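Local structure of glycerol-3-phosphate dehydrogenase [NAD(P)+] (Coxiella burnetii, 3K96) at residues A157-P162 with T174-A179. The protein probably catalyses the NAD(P)H-dependent reduction of dihydroxyacetone phosphate to sn-glycerol 3-phosphate, the key precursor for phospholipid synthesis. Residues are numbered along the deposited sequence; the frame is centred on the assembly and turned at random. Where two conformers were deposited one is given.
Sequences AVISGP and TAVSLA
Thr174 starts the pairing loosely, its methyl CG2 resting 3.7 Å from Pro162 O; its hydroxyl turns instead to Leu172 O and to Asn234 of the second subunit. One residue on, a water takes the place of a direct bond: Ala175 N donates to it and it bridges to Pro162 O. Ala175 O lies 3.3 Å from CD of the Pro162 ring, whose other neighbours include Leu264 and Leu272. Val176 then points toward segment 157-162 and divides its two methyls. CG1 lies over the bare backbone at 3.8 Å from Gly161 CA, while CG2 reaches Ile159 CG1 at 3.7 Å. In the conformer given, Ile159 holds CG1 anti to its backbone nitrogen (chi1 -170°), which brings it to Val176. The two backbones come close here, Gly161 CA lying 4.1 Å from Val176 CA.

From Ser177 onward the strands form a regular antiparallel pair. Ser177 and Ser160 exchange two backbone bonds, Ser177 N to Ser160 O being 2.8 Å. Leu178 faces Ile159 in a non-hydrogen-bonded pair, its CA 3.3 Å from Val158 O in a CH...O contact; on the same face, Leu189 and Leu193 of helix 183-193 pack against Leu178 and Ile159 respectively. Ala179 closes the segment with a second pair of backbone bonds, Val158 N to Ala179 O being 2.7 Å, and sets its CB against Val158 CG1, where both residues also touch Met206 of helix 206-228.

The antiparallel step from 156-160 to 174-180 reverses the strand direction of the Rossmann-type sheet, and 198-203 continues it parallel to 174-180. Four backbone bonds fix 156-160 just before the loop that begins at Gly161, a predicted glycerol 3-phosphate-binding residue whose carbonyl accepts a bond from Ser163 OG, so the pairing probably helps position that edge of the substrate pocket.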
loop_
_atom_site.group_PDB
_atom_site.type_symbol
_atom_site.label_atom_id
_atom_site.label_comp_id
_atom_site.label_asym_id
_atom_site.label_seq_id
_atom_site.Cartn_x
_atom_site.Cartn_y
_atom_site.Cartn_z
ATOM N N ALA A 157 -16.689 11.739 -17.258
ATOM C CA ALA A 157 -15.784 11.823 -16.115
ATOM C C ALA A 157 -15.858 10.565 -15.274
ATOM O O ALA A 157 -16.896 9.908 -15.227
ATOM C CB ALA A 157 -16.113 13.040 -15.235
ATOM N N VAL A 158 -14.743 10.254 -14.613
ATOM C CA VAL A 158 -14.657 9.110 -13.717
ATOM C C VAL A 158 -14.149 9.589 -12.373
ATOM O O VAL A 158 -13.234 10.398 -12.298
ATOM C CB VAL A 158 -13.730 7.995 -14.258
ATOM C CG1 VAL A 158 -12.359 8.535 -14.575
ATOM C CG2 VAL A 158 -13.631 6.808 -13.253
ATOM N N ILE A 159 -14.788 9.126 -11.310
ATOM C CA ILE A 159 -14.380 9.461 -9.959
ATOM C C ILE A 159 -13.940 8.128 -9.333
ATOM O O ILE A 159 -14.693 7.148 -9.346
ATOM C CB ILE A 159 -15.508 10.124 -9.177
ATOM C CG1 ILE A 159 -14.977 10.685 -7.857
ATOM C CG2 ILE A 159 -16.665 9.140 -8.966
ATOM C CD1 ILE A 159 -16.024 11.459 -7.070
ATOM N N SER A 160 -12.717 8.102 -8.813
ATOM C CA SER A 160 -12.125 6.886 -8.288
ATOM C C SER A 160 -11.042 7.145 -7.270
ATOM O O SER A 160 -10.208 8.007 -7.457
ATOM C CB SER A 160 -11.513 6.113 -9.440
ATOM O OG SER A 160 -11.314 4.758 -9.110
ATOM N N GLY A 161 -11.078 6.391 -6.182
ATOM C CA GLY A 161 -10.071 6.503 -5.129
ATOM C C GLY A 161 -10.377 5.591 -3.956
ATOM O O GLY A 161 -11.350 4.825 -4.006
ATOM N N PRO A 162 -9.531 5.647 -2.898
ATOM C CA PRO A 162 -9.803 4.841 -1.712
ATOM C C PRO A 162 -11.007 5.440 -1.013
ATOM O O PRO A 162 -10.899 6.465 -0.341
ATOM C CB PRO A 162 -8.534 4.990 -0.867
ATOM C CG PRO A 162 -7.911 6.267 -1.317
ATOM C CD PRO A 162 -8.343 6.495 -2.743
ATOM N N THR A 174 -11.658 11.609 3.341
ATOM C CA THR A 174 -11.559 10.791 2.161
ATOM C C THR A 174 -11.020 11.619 1.025
ATOM O O THR A 174 -11.309 12.834 0.938
ATOM C CB THR A 174 -12.954 10.269 1.780
ATOM O OG1 THR A 174 -13.442 9.437 2.846
ATOM C CG2 THR A 174 -12.921 9.469 0.473
ATOM N N ALA A 175 -10.224 10.980 0.159
ATOM C CA ALA A 175 -9.669 11.663 -1.013
ATOM C C ALA A 175 -9.816 10.761 -2.227
ATOM O O ALA A 175 -9.504 9.580 -2.157
ATOM C CB ALA A 175 -8.212 12.043 -0.773
ATOM N N VAL A 176 -10.332 11.315 -3.332
ATOM C CA VAL A 176 -10.518 10.572 -4.570
ATOM C C VAL A 176 -10.057 11.408 -5.757
ATOM O O VAL A 176 -9.900 12.628 -5.657
ATOM C CB VAL A 176 -11.981 10.163 -4.817
ATOM C CG1 VAL A 176 -12.466 9.157 -3.768
ATOM C CG2 VAL A 176 -12.895 11.422 -4.865
ATOM N N SER A 177 -9.799 10.742 -6.877
ATOM C CA SER A 177 -9.403 11.444 -8.092
ATOM C C SER A 177 -10.625 11.597 -8.986
ATOM O O SER A 177 -11.559 10.809 -8.916
ATOM C CB SER A 177 -8.324 10.673 -8.858
ATOM O OG SER A 177 -7.128 10.532 -8.097
ATOM N N LEU A 178 -10.605 12.624 -9.817
ATOM C CA LEU A 178 -11.664 12.834 -10.789
ATOM C C LEU A 178 -11.019 13.222 -12.121
ATOM O O LEU A 178 -10.332 14.245 -12.220
ATOM C CB LEU A 178 -12.645 13.879 -10.298
ATOM C CG LEU A 178 -13.899 14.052 -11.135
ATOM C CD1 LEU A 178 -15.043 14.585 -10.260
ATOM C CD2 LEU A 178 -13.650 14.937 -12.352
ATOM N N ALA A 179 -11.192 12.345 -13.112
ATOM C CA ALA A 179 -10.675 12.532 -14.461
ATOM C C ALA A 179 -11.818 12.711 -15.440
ATOM O O ALA A 179 -12.824 12.000 -15.376
ATOM C CB ALA A 179 -9.819 11.333 -14.888
HETATM O O HOH W 1 -9.383 8.407 1.052
#